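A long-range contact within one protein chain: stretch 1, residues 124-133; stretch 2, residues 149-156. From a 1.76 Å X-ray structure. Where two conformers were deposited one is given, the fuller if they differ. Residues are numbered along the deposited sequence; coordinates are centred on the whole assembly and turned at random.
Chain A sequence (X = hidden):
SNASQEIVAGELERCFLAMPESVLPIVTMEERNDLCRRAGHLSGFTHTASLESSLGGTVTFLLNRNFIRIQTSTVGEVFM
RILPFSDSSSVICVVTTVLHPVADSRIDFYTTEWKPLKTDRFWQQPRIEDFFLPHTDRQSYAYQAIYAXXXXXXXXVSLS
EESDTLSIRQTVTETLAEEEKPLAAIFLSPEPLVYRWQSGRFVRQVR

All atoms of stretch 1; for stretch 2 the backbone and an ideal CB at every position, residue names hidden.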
# COMPACT_ATOMS: atom_id res chain seq x y z
N GLN A 124 -4.66 1.56 12.01
CA GLN A 124 -5.23 0.35 12.59
C GLN A 124 -5.90 -0.46 11.48
O GLN A 124 -6.89 -0.03 10.91
CB GLN A 124 -6.28 0.68 13.67
CG GLN A 124 -6.96 -0.50 14.29
CD GLN A 124 -7.95 -0.13 15.43
OE1 GLN A 124 -7.90 0.98 16.00
NE2 GLN A 124 -8.80 -1.09 15.79
N GLN A 125 -5.42 -1.67 11.23
CA GLN A 125 -5.99 -2.50 10.16
C GLN A 125 -7.47 -2.80 10.49
O GLN A 125 -7.79 -3.22 11.60
CB GLN A 125 -5.23 -3.83 10.05
CG GLN A 125 -5.61 -4.73 8.89
CD GLN A 125 -4.99 -4.30 7.55
OE1 GLN A 125 -4.65 -3.15 7.38
NE2 GLN A 125 -4.91 -5.21 6.60
N PRO A 126 -8.39 -2.55 9.55
CA PRO A 126 -9.77 -2.92 9.84
C PRO A 126 -9.96 -4.42 9.98
O PRO A 126 -9.11 -5.18 9.50
CB PRO A 126 -10.56 -2.40 8.64
CG PRO A 126 -9.59 -2.16 7.56
CD PRO A 126 -8.22 -1.95 8.21
N ARG A 127 -10.99 -4.81 10.73
CA ARG A 127 -11.44 -6.20 10.85
C ARG A 127 -12.26 -6.54 9.63
O ARG A 127 -12.83 -5.64 8.98
CB ARG A 127 -12.31 -6.42 12.10
CG ARG A 127 -11.58 -6.18 13.42
CD ARG A 127 -12.51 -6.23 14.64
NE ARG A 127 -13.36 -7.42 14.65
CZ ARG A 127 -13.98 -7.93 15.71
NH1 ARG A 127 -14.72 -9.01 15.58
NH2 ARG A 127 -13.83 -7.38 16.91
N ILE A 128 -12.38 -7.83 9.33
CA ILE A 128 -13.16 -8.21 8.16
C ILE A 128 -14.62 -7.76 8.34
O ILE A 128 -15.33 -7.52 7.36
CB ILE A 128 -13.05 -9.72 7.84
CG1 ILE A 128 -13.60 -10.02 6.44
CG2 ILE A 128 -13.81 -10.58 8.90
CD1 ILE A 128 -12.92 -9.28 5.29
N GLU A 129 -15.11 -7.64 9.59
CA GLU A 129 -16.51 -7.28 9.80
C GLU A 129 -16.83 -5.88 9.34
O GLU A 129 -18.01 -5.56 9.09
CB GLU A 129 -16.98 -7.49 11.27
CG GLU A 129 -16.36 -6.52 12.30
CD GLU A 129 -17.00 -6.60 13.69
OE1 GLU A 129 -17.99 -7.37 13.90
OE2 GLU A 129 -16.52 -5.86 14.57
N ASP A 130 -15.80 -5.04 9.28
CA ASP A 130 -15.94 -3.69 8.71
C ASP A 130 -16.40 -3.67 7.26
O ASP A 130 -16.83 -2.61 6.77
CB ASP A 130 -14.64 -2.91 8.88
CG ASP A 130 -14.29 -2.73 10.35
OD1 ASP A 130 -15.20 -2.64 11.19
OD2 ASP A 130 -13.09 -2.68 10.64
N PHE A 131 -16.33 -4.81 6.59
CA PHE A 131 -16.66 -4.92 5.17
C PHE A 131 -18.02 -5.63 5.02
O PHE A 131 -18.44 -5.98 3.90
CB PHE A 131 -15.57 -5.71 4.42
CG PHE A 131 -14.25 -5.03 4.36
CD1 PHE A 131 -13.95 -4.16 3.30
CD2 PHE A 131 -13.31 -5.19 5.36
CE1 PHE A 131 -12.74 -3.50 3.24
CE2 PHE A 131 -12.10 -4.51 5.31
CZ PHE A 131 -11.83 -3.66 4.23
N PHE A 132 -18.72 -5.81 6.15
CA PHE A 132 -20.01 -6.47 6.08
C PHE A 132 -21.11 -5.51 5.63
O PHE A 132 -21.10 -4.31 5.98
CB PHE A 132 -20.40 -7.10 7.43
CG PHE A 132 -19.58 -8.30 7.84
CD1 PHE A 132 -18.58 -8.88 7.01
CD2 PHE A 132 -19.82 -8.87 9.07
CE1 PHE A 132 -17.85 -9.97 7.44
CE2 PHE A 132 -19.09 -9.96 9.52
CZ PHE A 132 -18.11 -10.52 8.70
N LEU A 133 -22.07 -6.04 4.88
CA LEU A 133 -23.28 -5.32 4.48
C LEU A 133 -24.18 -5.08 5.68
O LEU A 133 -24.00 -5.72 6.74
CB LEU A 133 -24.08 -6.14 3.45
CG LEU A 133 -23.45 -6.18 2.08
CD1 LEU A 133 -24.10 -7.27 1.23
CD2 LEU A 133 -23.48 -4.79 1.44
N UNK A 149 -13.70 -19.30 5.86
CA UNK A 149 -13.04 -18.80 4.67
C UNK A 149 -12.72 -17.28 4.74
O UNK A 149 -12.06 -16.73 3.83
CB UNK A 149 -13.92 -19.09 3.45
N UNK A 150 -13.19 -16.61 5.79
CA UNK A 150 -13.05 -15.16 5.94
C UNK A 150 -11.65 -14.78 6.42
O UNK A 150 -11.27 -13.63 6.32
CB UNK A 150 -14.10 -14.63 6.92
N UNK A 151 -10.90 -15.77 6.91
CA UNK A 151 -9.53 -15.57 7.42
C UNK A 151 -8.63 -16.61 6.75
O UNK A 151 -8.96 -17.79 6.76
CB UNK A 151 -9.47 -15.69 8.94
N UNK A 152 -7.47 -16.21 6.19
CA UNK A 152 -6.78 -14.91 6.28
C UNK A 152 -7.55 -13.80 5.58
O UNK A 152 -8.06 -13.99 4.49
CB UNK A 152 -5.38 -15.01 5.68
N UNK A 153 -7.64 -12.65 6.23
CA UNK A 153 -8.46 -11.58 5.73
C UNK A 153 -7.61 -10.66 4.85
O UNK A 153 -7.33 -9.52 5.21
CB UNK A 153 -9.10 -10.81 6.88
N UNK A 154 -7.29 -11.14 3.66
CA UNK A 154 -6.49 -10.36 2.71
C UNK A 154 -7.17 -9.04 2.40
O UNK A 154 -8.39 -8.97 2.24
CB UNK A 154 -6.26 -11.15 1.42
N UNK A 155 -6.37 -7.98 2.38
CA UNK A 155 -6.85 -6.66 2.03
C UNK A 155 -5.79 -5.91 1.23
O UNK A 155 -4.59 -5.95 1.52
CB UNK A 155 -7.23 -5.88 3.29
N UNK A 156 -6.25 -5.24 0.18
CA UNK A 156 -5.39 -4.44 -0.69
C UNK A 156 -5.63 -2.95 -0.43
O UNK A 156 -6.76 -2.44 -0.48
CB UNK A 156 -5.64 -4.78 -2.16

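Position 149 lies far from stretch 1, with nothing of it within 5.5 Å of the ideal CB, so the visible atoms hardly restrict the choice. The residue is Ser 149, which makes no contact here.

At position 150 CA-to-CB points toward stretch 1, and the ideal CB lies 4.5 Å from Ile 128 CG2. This apolar surface would suit a leucine, isoleucine, valine or methionine, and a longer chain could reach the ring of Phe 132. The residue is Leu 150, chi1 m and chi2 t. Its CD1 comes 4.1 Å from Phe 132 CZ, while its CD2 lies 4.4 Å from Ile 128 CG1, so the fork of the side chain serves both neighbours.

Position 151 points sideways, its ideal CB beyond reach of stretch 1. Its phi/psi of -129/131 is extended, comfortable for beta-branched residues among many others; it is Thr 151. The peptide leading to position 152 is cis, as the backbone itself reveals, and this strongly favours proline. Pro 152 fills the place, far from stretch 1.

Position 153 points toward stretch 1. With the ideal CB only 4.2 Å from Ile 128 CB, a small residue such as alanine, serine or cysteine fits readily. The carbonyl of position 150 adds an acceptor close by, which favours a hydroxyl. Ser 153 donates from OG to Leu 150 O at 2.7 Å, tying the loop to itself, and the same OG packs 3.7 Å from Ile 128 CB.

Position 154 points away, leaving its side chain free of demands from stretch 1; Tyr 154 occupies it.

Position 155 begins a strand and points toward stretch 1. Its ideal CB is 4.1 Å from Gln 125 NE2 and 5.2 Å from Phe 131 CZ, with Pro 126 and Ile 128 beyond. A long, flexible apolar chain is well suited to threading among these groups. The residue is Met 155, present as selenomethionine, with chi1 m and both later angles t. This extended course brings SE 4.0 Å from Pro 126 CG and carries CE to 3.8 Å from Phe 131 CE2 and 3.3 Å from Pro 126 O. No direct hydrogen bond joins the stretches, but a water accepts from Gln 125 NE2 (2.9 Å) and donates to Met 155 O (2.8 Å).

Position 156 points away in the strand, as alternation predicts, and many residues would serve; it is Gln 156.

Stretch 2 149-156: SLTPSYMQ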
# COMPACT_ATOMS: atom_id res chain seq x y z
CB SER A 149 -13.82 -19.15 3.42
OG SER A 149 -13.72 -20.54 3.17
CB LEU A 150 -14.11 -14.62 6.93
CG LEU A 150 -15.56 -14.54 6.43
CD1 LEU A 150 -16.47 -14.05 7.56
CD2 LEU A 150 -15.71 -13.64 5.20
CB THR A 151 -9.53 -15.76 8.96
OG1 THR A 151 -10.38 -14.78 9.57
CG2 THR A 151 -8.12 -15.63 9.52
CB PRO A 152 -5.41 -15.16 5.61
CG PRO A 152 -5.24 -16.61 5.69
CD PRO A 152 -6.60 -17.19 5.50
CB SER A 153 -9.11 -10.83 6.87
OG SER A 153 -9.88 -11.70 7.67
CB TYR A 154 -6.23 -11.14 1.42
CG TYR A 154 -5.64 -12.52 1.62
CD1 TYR A 154 -4.33 -12.67 2.02
CD2 TYR A 154 -6.39 -13.67 1.39
CE1 TYR A 154 -3.76 -13.91 2.21
CE2 TYR A 154 -5.82 -14.94 1.59
CZ TYR A 154 -4.51 -15.05 1.98
OH TYR A 154 -3.88 -16.28 2.18
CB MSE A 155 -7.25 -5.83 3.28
CG MSE A 155 -8.36 -6.46 4.13
SE MSE A 155 -8.45 -5.62 5.88
CE MSE A 155 -9.57 -6.98 6.83
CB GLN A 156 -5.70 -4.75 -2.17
CG GLN A 156 -4.80 -3.96 -3.13
CD GLN A 156 -4.94 -4.40 -4.56
OE1 GLN A 156 -5.90 -5.13 -4.92
NE2 GLN A 156 -4.07 -3.92 -5.40
O HOH W 1 -3.73 -4.90 3.95
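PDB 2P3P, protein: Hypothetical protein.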